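Local coordinates for galactose mutarotase related enzyme (Lactobacillus acidophilus, PDB 3DCD), which is of unknown function but probably binds carbohydrate and may interconvert sugar isomers, at residues 161-166 / 235-240; 170-175 / 179-184; 185-190 / 205-210. All blocks are in the same frame, centred on the assembly; numbering follows the deposited sequence.

In the fold
All three contacts sit in one region of an antiparallel beta fold. Contacts 1 and 3 are closest, with centres about 7 Å apart; contacts 2 and 3 lie about 11 Å apart, contacts 1 and 2 about 15 Å. The two segments of contact 1 enclose 68 residues, within which contact 2 and then contact 3 follow in series. Strands 236-240 and 205-208 pair in the six-stranded sheet, while strands 169-175, 178-179 and 185-187 form a small sheet of their own. Backbone bonds of strand 205-208 with strand 236-240 and with I172, together with the salt bridge from R184 to E208, join the small sheet to the six-stranded one.

Contact 1: residues 161-166 / 235-240; sequences FDMHPS and PFVGIW
V237 and M163 open this contact between two beta sheets of the galactose mutarotase-like fold: strand 236-240 belongs to the six-stranded antiparallel sheet, strand 159-164 to the nine-stranded one. The strands stand well apart, with V237 CA 10.5 Å from M163 CA, and side chains alone bridge the distance. V237 sends CG1 across, set between its own backbone N and carbonyl carbon (chi1 64°), and this methyl lies 3.9 Å from CE of M163. They lie alongside one another, running opposite ways. M163 is a selenomethionine whose chain runs extended through chi2 and then bends at chi3 (58°), which turns the CE methyl aside past the selenium and sets it against the valine. The same M163 side chain also touches Y207 and L209, so V237 meets only part of a wider apolar cluster.

Two residues on, I239 points to the same side as V237, as alternation along a strand requires. Its partner is the ring of F161, which it meets over one face. CG1 stands above that face, 4.3 Å from the ring centroid and 22° off the normal, a CH-pi contact displaced toward the rim. Two branches of the isoleucine share the ring: CG1 over the CE1 and CZ side, CG2 over the CD2 and CE2 side. F161 and I239 both also touch Y207 of the neighbouring strand 205-208; all four residues that meet across the contact are buried and apolar. On the side facing F161, the nearest approach is made by the I239 methyl CG2, 4.0 Å from CE2 of the ring.

Contact 2: residues 170-175 / 179-184; sequences VRIPLK and LDWNNR
D180 N donates to P173 O at 2.9 Å, a fairly straight bond (157° at the hydrogen) that ties the turn to strand 169-175. Another polar link joins charges: K175 NZ reaches D180 OD2 at 3.3 Å, a salt bridge whose hydrogen bond is weak. N183 ND2 holds the same D180 OD2 from within the turn, at 2.9 Å, on the syn side but tilted 31° out of the carboxylate plane. With an alanine here instead of the aspartate, the K175 ammonium would probably lose its charge mate and the N183 amide would be set free to turn. R184 NE forms a salt bridge with E208.

L174 and L179 are an antiparallel non-hydrogen-bonded pair in the hairpin of strands 169-175 and 178-179. Their side chains diverge at the base, though CD2 of L174 still comes 4.0 Å from CD2 of L179. Beyond the hairpin D180 centres an inverse gamma turn, and a short 3-10 segment at W181 and N182 brings the chain back toward strand 185-187.

Apolar contacts line the rest of the interface. The branches of I172 divide the work: CG2 lies against L179 CB at 3.8 Å, CD1 approaches W181 CZ3, and CG1 runs beside R184 CG. R184 bends at chi3 (69°), and its CD sits over the centre of the W181 ring, while V170 CG1 packs obliquely against R184 NE at 3.6 Å.

Contact 3: residues 185-190 / 205-210; sequences SLAPTD and LIYELR
The Y207 ring receives the T189 methyl on one face and the A187 methyl at its edge. T189 CG2 stands 3.9 Å from the ring centroid, 24° off the normal, a CH-pi contact shifted toward the rim, with CE1 the nearest ring atom at 3.5 Å. A187 CB approaches that same CE1 near the plane of the ring, at 3.8 Å. One corner of the tyrosine is therefore gripped from two directions, from above and from the side.

T189 can present its methyl because of its first torsion: at 53°, OG1 takes the place between backbone N and carbonyl carbon, and CG2 lies beside the N, anti to the carbonyl carbon. The hydroxyl is then engaged elsewhere, hydrogen-bonded to V167 O. Between the two methyl-bearing residues, P188 forms the centre of an inverse gamma turn, and this bend as the chain leaves strand 185-187 lets A187 and T189 both meet Y207.

In the fold, the contact joins the edge of the small three-stranded sheet to strand 205-208, which pairs with strand 236-240 in the six-stranded sheet. Y207 also touches F161 and M163 of strand 159-164, and I239, so its ring lies among residues from several strands of the beta core. L205 and Y207 bond through their backbones to I239 and V237, while I206 bonds to I172.

Across these two segments the side chains meet by methyl and ring carbon alone. The contact depends on the fit of two methyls round CE1, with no directional polar bond between the segments to fix the ring.

Contact 1: residues 161-166 / 235-240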
loop_
_atom_site.group_PDB
_atom_site.type_symbol
_atom_site.label_atom_id
_atom_site.label_comp_id
_atom_site.label_asym_id
_atom_site.label_seq_id
_atom_site.Cartn_x
_atom_site.Cartn_y
_atom_site.Cartn_z
ATOM N N PHE A 161 -7.027 -15.000 0.883
ATOM C CA PHE A 161 -6.002 -14.462 1.781
ATOM C C PHE A 161 -6.156 -15.029 3.180
ATOM O O PHE A 161 -7.254 -15.409 3.614
ATOM C CB PHE A 161 -5.905 -12.922 1.754
ATOM C CG PHE A 161 -7.103 -12.199 2.334
ATOM C CD1 PHE A 161 -7.096 -11.769 3.653
ATOM C CD2 PHE A 161 -8.228 -11.935 1.546
ATOM C CE1 PHE A 161 -8.177 -11.090 4.192
ATOM C CE2 PHE A 161 -9.329 -11.265 2.074
ATOM C CZ PHE A 161 -9.301 -10.840 3.405
ATOM N N ASP A 162 -5.019 -15.137 3.844
ATOM C CA ASP A 162 -4.923 -15.735 5.141
ATOM C C ASP A 162 -4.000 -14.865 5.976
ATOM O O ASP A 162 -2.895 -14.543 5.565
ATOM C CB ASP A 162 -4.344 -17.143 5.017
ATOM C CG ASP A 162 -4.694 -18.012 6.190
ATOM O OD1 ASP A 162 -5.590 -17.637 6.985
ATOM O OD2 ASP A 162 -4.077 -19.084 6.327
HETATM N N MSE A 163 -4.454 -14.480 7.155
HETATM C CA MSE A 163 -3.652 -13.607 7.987
HETATM C C MSE A 163 -3.029 -14.363 9.150
HETATM O O MSE A 163 -3.676 -15.202 9.786
HETATM C CB MSE A 163 -4.497 -12.441 8.467
HETATM C CG MSE A 163 -5.179 -11.731 7.323
HETATM SE SE MSE A 163 -6.154 -10.159 7.924
HETATM C CE MSE A 163 -4.661 -9.249 8.705
ATOM N N HIS A 164 -1.753 -14.095 9.394
ATOM C CA HIS A 164 -1.058 -14.664 10.537
ATOM C C HIS A 164 -0.558 -13.507 11.416
ATOM O O HIS A 164 -0.158 -12.477 10.889
ATOM C CB HIS A 164 0.089 -15.552 10.053
ATOM C CG HIS A 164 -0.356 -16.659 9.142
ATOM N ND1 HIS A 164 -0.454 -16.508 7.771
ATOM C CD2 HIS A 164 -0.755 -17.926 9.410
ATOM C CE1 HIS A 164 -0.879 -17.637 7.235
ATOM N NE2 HIS A 164 -1.068 -18.515 8.208
ATOM N N PRO A 165 -0.649 -13.639 12.759
ATOM C CA PRO A 165 -1.240 -14.747 13.544
ATOM C C PRO A 165 -2.715 -14.915 13.219
ATOM O O PRO A 165 -3.356 -13.951 12.797
ATOM C CB PRO A 165 -1.111 -14.259 14.995
ATOM C CG PRO A 165 -0.068 -13.200 14.973
ATOM C CD PRO A 165 -0.149 -12.558 13.620
ATOM N N SER A 166 -3.240 -16.126 13.420
ATOM C CA SER A 166 -4.622 -16.447 13.078
ATOM C C SER A 166 -5.504 -16.047 14.239
ATOM O O SER A 166 -5.828 -16.871 15.112
ATOM C CB SER A 166 -4.792 -17.946 12.810
ATOM O OG SER A 166 -4.164 -18.315 11.581
ATOM N N PRO A 235 -0.410 -0.271 11.764
ATOM C CA PRO A 235 -1.597 -0.441 12.602
ATOM C C PRO A 235 -2.842 -0.889 11.830
ATOM O O PRO A 235 -3.837 -1.261 12.456
ATOM C CB PRO A 235 -1.802 0.949 13.192
ATOM C CG PRO A 235 -1.245 1.878 12.162
ATOM C CD PRO A 235 -0.098 1.153 11.530
ATOM N N PHE A 236 -2.789 -0.849 10.495
ATOM C CA PHE A 236 -3.936 -1.228 9.660
ATOM C C PHE A 236 -3.437 -1.920 8.397
ATOM O O PHE A 236 -2.328 -1.652 7.916
ATOM C CB PHE A 236 -4.784 -0.027 9.173
ATOM C CG PHE A 236 -5.174 0.973 10.245
ATOM C CD1 PHE A 236 -6.225 0.706 11.126
ATOM C CD2 PHE A 236 -4.519 2.190 10.332
ATOM C CE1 PHE A 236 -6.586 1.633 12.109
ATOM C CE2 PHE A 236 -4.864 3.117 11.300
ATOM C CZ PHE A 236 -5.909 2.839 12.202
ATOM N N VAL A 237 -4.295 -2.755 7.827
ATOM C CA VAL A 237 -4.086 -3.214 6.448
ATOM C C VAL A 237 -5.413 -3.131 5.696
ATOM O O VAL A 237 -6.474 -3.490 6.235
ATOM C CB VAL A 237 -3.466 -4.653 6.396
ATOM C CG1 VAL A 237 -4.411 -5.701 7.003
ATOM C CG2 VAL A 237 -3.103 -5.063 4.938
ATOM N N GLY A 238 -5.371 -2.633 4.466
ATOM C CA GLY A 238 -6.569 -2.670 3.626
ATOM C C GLY A 238 -6.434 -3.732 2.553
ATOM O O GLY A 238 -5.357 -3.901 1.971
ATOM N N ILE A 239 -7.523 -4.452 2.302
ATOM C CA ILE A 239 -7.601 -5.415 1.198
ATOM C C ILE A 239 -8.664 -4.884 0.238
ATOM O O ILE A 239 -9.790 -4.600 0.667
ATOM C CB ILE A 239 -8.026 -6.863 1.658
ATOM C CG1 ILE A 239 -7.365 -7.301 2.988
ATOM C CG2 ILE A 239 -7.786 -7.891 0.518
ATOM C CD1 ILE A 239 -5.840 -7.402 2.976
ATOM N N TRP A 240 -8.333 -4.778 -1.053
ATOM C CA TRP A 240 -9.239 -4.135 -1.994
ATOM C C TRP A 240 -9.047 -4.663 -3.416
ATOM O O TRP A 240 -7.934 -4.976 -3.829
ATOM C CB TRP A 240 -9.004 -2.606 -1.972
ATOM C CG TRP A 240 -9.734 -1.795 -3.048
ATOM C CD1 TRP A 240 -11.024 -1.322 -3.006
ATOM C CD2 TRP A 240 -9.199 -1.382 -4.309
ATOM N NE1 TRP A 240 -11.316 -0.625 -4.171
ATOM C CE2 TRP A 240 -10.211 -0.646 -4.983
ATOM C CE3 TRP A 240 -7.954 -1.550 -4.934
ATOM C CZ2 TRP A 240 -10.022 -0.105 -6.254
ATOM C CZ3 TRP A 240 -7.765 -1.000 -6.207
ATOM C CH2 TRP A 240 -8.795 -0.283 -6.846
#

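Contact 2: residues 170-175 / 179-184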
loop_
_atom_site.group_PDB
_atom_site.type_symbol
_atom_site.label_atom_id
_atom_site.label_comp_id
_atom_site.label_asym_id
_atom_site.label_seq_id
_atom_site.Cartn_x
_atom_site.Cartn_y
_atom_site.Cartn_z
ATOM N N VAL A 170 -10.543 -6.625 14.343
ATOM C CA VAL A 170 -11.628 -5.666 14.139
ATOM C C VAL A 170 -11.574 -5.167 12.700
ATOM O O VAL A 170 -10.511 -4.736 12.237
ATOM C CB VAL A 170 -11.518 -4.472 15.105
ATOM C CG1 VAL A 170 -12.629 -3.456 14.841
ATOM C CG2 VAL A 170 -11.579 -4.957 16.561
ATOM N N ARG A 171 -12.696 -5.270 11.989
ATOM C CA ARG A 171 -12.822 -4.655 10.660
ATOM C C ARG A 171 -13.462 -3.286 10.809
ATOM O O ARG A 171 -14.442 -3.134 11.555
ATOM C CB ARG A 171 -13.720 -5.498 9.741
ATOM C CG ARG A 171 -13.856 -4.921 8.317
ATOM C CD ARG A 171 -15.006 -5.566 7.567
ATOM N NE ARG A 171 -15.437 -4.738 6.431
ATOM C CZ ARG A 171 -16.322 -5.142 5.528
ATOM N NH1 ARG A 171 -16.869 -6.349 5.635
ATOM N NH2 ARG A 171 -16.654 -4.354 4.522
ATOM N N ILE A 172 -12.936 -2.302 10.083
ATOM C CA ILE A 172 -13.550 -0.982 10.026
ATOM C C ILE A 172 -14.229 -0.822 8.677
ATOM O O ILE A 172 -13.535 -0.667 7.664
ATOM C CB ILE A 172 -12.521 0.155 10.199
ATOM C CG1 ILE A 172 -11.607 -0.111 11.415
ATOM C CG2 ILE A 172 -13.253 1.542 10.296
ATOM C CD1 ILE A 172 -10.415 0.854 11.538
ATOM N N PRO A 173 -15.574 -0.844 8.647
ATOM C CA PRO A 173 -16.196 -0.774 7.330
ATOM C C PRO A 173 -16.133 0.633 6.747
ATOM O O PRO A 173 -16.095 1.620 7.498
ATOM C CB PRO A 173 -17.662 -1.189 7.585
ATOM C CG PRO A 173 -17.801 -1.414 9.028
ATOM C CD PRO A 173 -16.568 -0.912 9.729
ATOM N N LEU A 174 -16.116 0.718 5.418
ATOM C CA LEU A 174 -16.163 2.014 4.738
ATOM C C LEU A 174 -17.576 2.310 4.274
ATOM O O LEU A 174 -18.267 1.418 3.795
ATOM C CB LEU A 174 -15.225 2.033 3.526
ATOM C CG LEU A 174 -13.727 2.223 3.736
ATOM C CD1 LEU A 174 -12.962 1.740 2.518
ATOM C CD2 LEU A 174 -13.398 3.678 4.025
ATOM N N LYS A 175 -18.008 3.561 4.434
ATOM C CA LYS A 175 -19.292 4.028 3.903
ATOM C C LYS A 175 -19.036 5.419 3.309
ATOM O O LYS A 175 -18.599 6.334 4.012
ATOM C CB LYS A 175 -20.354 4.066 5.013
ATOM C CG LYS A 175 -21.815 4.043 4.527
ATOM C CD LYS A 175 -22.812 4.132 5.701
ATOM C CE LYS A 175 -23.298 2.738 6.175
ATOM N NZ LYS A 175 -23.985 2.732 7.535
ATOM N N LEU A 179 -14.677 6.263 7.245
ATOM C CA LEU A 179 -14.828 5.146 8.211
ATOM C C LEU A 179 -16.201 5.166 8.903
ATOM O O LEU A 179 -16.561 6.131 9.601
ATOM C CB LEU A 179 -13.689 5.119 9.249
ATOM C CG LEU A 179 -12.220 5.272 8.798
ATOM C CD1 LEU A 179 -11.274 5.119 9.994
ATOM C CD2 LEU A 179 -11.850 4.258 7.714
ATOM N N ASP A 180 -16.959 4.094 8.702
ATOM C CA ASP A 180 -18.245 3.879 9.334
ATOM C C ASP A 180 -17.956 3.378 10.766
ATOM O O ASP A 180 -18.174 2.206 11.121
ATOM C CB ASP A 180 -19.055 2.880 8.491
ATOM C CG ASP A 180 -20.456 2.668 8.992
ATOM O OD1 ASP A 180 -20.980 3.503 9.759
ATOM O OD2 ASP A 180 -21.041 1.640 8.607
ATOM N N TRP A 181 -17.449 4.297 11.580
ATOM C CA TRP A 181 -16.810 3.953 12.838
ATOM C C TRP A 181 -17.669 3.074 13.742
ATOM O O TRP A 181 -17.179 2.089 14.301
ATOM C CB TRP A 181 -16.350 5.209 13.592
ATOM C CG TRP A 181 -15.458 4.823 14.730
ATOM C CD1 TRP A 181 -15.816 4.691 16.040
ATOM C CD2 TRP A 181 -14.079 4.444 14.643
ATOM N NE1 TRP A 181 -14.737 4.251 16.781
ATOM C CE2 TRP A 181 -13.654 4.113 15.946
ATOM C CE3 TRP A 181 -13.154 4.370 13.588
ATOM C CZ2 TRP A 181 -12.344 3.717 16.227
ATOM C CZ3 TRP A 181 -11.856 3.977 13.868
ATOM C CH2 TRP A 181 -11.464 3.648 15.179
ATOM N N ASN A 182 -18.945 3.408 13.870
ATOM C CA ASN A 182 -19.784 2.694 14.842
ATOM C C ASN A 182 -20.146 1.275 14.451
ATOM O O ASN A 182 -20.728 0.531 15.249
ATOM C CB ASN A 182 -21.031 3.501 15.203
ATOM C CG ASN A 182 -20.726 4.640 16.180
ATOM O OD1 ASN A 182 -21.436 5.660 16.201
ATOM N ND2 ASN A 182 -19.683 4.471 17.001
ATOM N N ASN A 183 -19.794 0.907 13.222
ATOM C CA ASN A 183 -19.977 -0.450 12.742
ATOM C C ASN A 183 -18.709 -1.303 12.711
ATOM O O ASN A 183 -18.681 -2.352 12.073
ATOM C CB ASN A 183 -20.708 -0.436 11.394
ATOM C CG ASN A 183 -22.182 -0.150 11.558
ATOM O OD1 ASN A 183 -22.782 -0.554 12.555
ATOM N ND2 ASN A 183 -22.774 0.557 10.599
ATOM N N ARG A 184 -17.668 -0.867 13.410
ATOM C CA ARG A 184 -16.498 -1.727 13.614
ATOM C C ARG A 184 -16.979 -3.012 14.271
ATOM O O ARG A 184 -17.874 -2.977 15.139
ATOM C CB ARG A 184 -15.491 -1.053 14.527
ATOM C CG ARG A 184 -14.580 -0.064 13.819
ATOM C CD ARG A 184 -13.848 0.810 14.827
ATOM N NE ARG A 184 -12.847 0.083 15.617
ATOM C CZ ARG A 184 -12.925 -0.140 16.935
ATOM N NH1 ARG A 184 -13.970 0.293 17.644
ATOM N NH2 ARG A 184 -11.950 -0.801 17.546
#

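Contact 3: residues 185-190 / 205-210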
loop_
_atom_site.group_PDB
_atom_site.type_symbol
_atom_site.label_atom_id
_atom_site.label_comp_id
_atom_site.label_asym_id
_atom_site.label_seq_id
_atom_site.Cartn_x
_atom_site.Cartn_y
_atom_site.Cartn_z
ATOM N N SER A 185 -16.427 -4.145 13.847
ATOM C CA SER A 185 -16.849 -5.439 14.390
ATOM C C SER A 185 -15.701 -6.420 14.266
ATOM O O SER A 185 -14.862 -6.259 13.380
ATOM C CB SER A 185 -18.077 -5.964 13.644
ATOM O OG SER A 185 -17.755 -6.303 12.301
ATOM N N LEU A 186 -15.666 -7.438 15.138
ATOM C CA LEU A 186 -14.660 -8.500 15.022
ATOM C C LEU A 186 -14.943 -9.353 13.796
ATOM O O LEU A 186 -16.084 -9.814 13.596
ATOM C CB LEU A 186 -14.617 -9.382 16.286
ATOM C CG LEU A 186 -13.819 -8.815 17.476
ATOM C CD1 LEU A 186 -14.076 -9.611 18.753
ATOM C CD2 LEU A 186 -12.313 -8.780 17.215
ATOM N N ALA A 187 -13.913 -9.569 12.987
ATOM C CA ALA A 187 -14.061 -10.276 11.707
ATOM C C ALA A 187 -13.335 -11.627 11.717
ATOM O O ALA A 187 -12.348 -11.782 12.438
ATOM C CB ALA A 187 -13.531 -9.399 10.562
ATOM N N PRO A 188 -13.791 -12.593 10.885
ATOM C CA PRO A 188 -13.230 -13.956 10.944
ATOM C C PRO A 188 -11.864 -14.095 10.253
ATOM O O PRO A 188 -11.696 -14.938 9.350
ATOM C CB PRO A 188 -14.305 -14.814 10.266
ATOM C CG PRO A 188 -14.987 -13.859 9.285
ATOM C CD PRO A 188 -14.873 -12.473 9.885
ATOM N N THR A 189 -10.892 -13.301 10.715
ATOM C CA THR A 189 -9.551 -13.300 10.153
ATOM C C THR A 189 -8.681 -14.352 10.832
ATOM O O THR A 189 -7.457 -14.370 10.653
ATOM C CB THR A 189 -8.882 -11.927 10.254
ATOM O OG1 THR A 189 -8.918 -11.467 11.603
ATOM C CG2 THR A 189 -9.588 -10.918 9.362
ATOM N N ASP A 190 -9.311 -15.235 11.603
ATOM C CA ASP A 190 -8.561 -16.350 12.191
ATOM C C ASP A 190 -8.548 -17.569 11.279
ATOM O O ASP A 190 -8.051 -18.631 11.666
ATOM C CB ASP A 190 -9.082 -16.716 13.589
ATOM C CG ASP A 190 -10.538 -17.095 13.601
ATOM O OD1 ASP A 190 -11.292 -16.709 12.684
ATOM O OD2 ASP A 190 -10.934 -17.773 14.572
ATOM N N LEU A 205 -11.686 -3.866 2.523
ATOM C CA LEU A 205 -11.791 -4.515 3.825
ATOM C C LEU A 205 -10.634 -3.957 4.661
ATOM O O LEU A 205 -9.480 -4.091 4.274
ATOM C CB LEU A 205 -11.678 -6.037 3.660
ATOM C CG LEU A 205 -12.628 -6.669 2.637
ATOM C CD1 LEU A 205 -12.328 -8.179 2.440
ATOM C CD2 LEU A 205 -14.077 -6.451 3.060
ATOM N N ILE A 206 -10.944 -3.316 5.791
ATOM C CA ILE A 206 -9.919 -2.659 6.592
ATOM C C ILE A 206 -9.823 -3.338 7.931
ATOM O O ILE A 206 -10.823 -3.384 8.654
ATOM C CB ILE A 206 -10.222 -1.133 6.809
ATOM C CG1 ILE A 206 -10.333 -0.410 5.459
ATOM C CG2 ILE A 206 -9.143 -0.492 7.707
ATOM C CD1 ILE A 206 -10.827 1.049 5.551
ATOM N N TYR A 207 -8.629 -3.854 8.251
ATOM C CA TYR A 207 -8.414 -4.577 9.506
ATOM C C TYR A 207 -7.442 -3.851 10.422
ATOM O O TYR A 207 -6.400 -3.363 9.987
ATOM C CB TYR A 207 -7.964 -6.025 9.248
ATOM C CG TYR A 207 -8.948 -6.803 8.391
ATOM C CD1 TYR A 207 -10.158 -7.250 8.916
ATOM C CD2 TYR A 207 -8.676 -7.050 7.037
ATOM C CE1 TYR A 207 -11.064 -7.946 8.121
ATOM C CE2 TYR A 207 -9.577 -7.739 6.235
ATOM C CZ TYR A 207 -10.754 -8.201 6.789
ATOM O OH TYR A 207 -11.641 -8.883 5.993
ATOM N N GLU A 208 -7.835 -3.748 11.690
ATOM C CA GLU A 208 -6.993 -3.200 12.730
ATOM C C GLU A 208 -5.957 -4.257 13.073
ATOM O O GLU A 208 -6.316 -5.388 13.401
ATOM C CB GLU A 208 -7.848 -2.855 13.957
ATOM C CG GLU A 208 -8.765 -1.628 13.717
ATOM C CD GLU A 208 -9.560 -1.212 14.944
ATOM O OE1 GLU A 208 -9.506 -1.922 15.985
ATOM O OE2 GLU A 208 -10.246 -0.170 14.861
ATOM N N LEU A 209 -4.681 -3.878 12.979
ATOM C CA LEU A 209 -3.565 -4.770 13.277
ATOM C C LEU A 209 -2.925 -4.427 14.618
ATOM O O LEU A 209 -2.983 -3.276 15.063
ATOM C CB LEU A 209 -2.510 -4.683 12.175
ATOM C CG LEU A 209 -2.985 -5.101 10.781
ATOM C CD1 LEU A 209 -1.874 -4.968 9.758
ATOM C CD2 LEU A 209 -3.479 -6.540 10.810
ATOM N N ARG A 210 -2.338 -5.441 15.247
ATOM C CA ARG A 210 -1.669 -5.292 16.522
ATOM C C ARG A 210 -0.324 -6.011 16.431
ATOM O O ARG A 210 -0.224 -7.046 15.747
ATOM C CB ARG A 210 -2.538 -5.927 17.617
ATOM C CG ARG A 210 -3.917 -5.271 17.796
ATOM C CD ARG A 210 -4.760 -6.018 18.843
ATOM N NE ARG A 210 -4.064 -6.075 20.134
ATOM C CZ ARG A 210 -3.970 -5.067 20.992
ATOM N NH1 ARG A 210 -4.565 -3.904 20.737
ATOM N NH2 ARG A 210 -3.293 -5.238 22.120
#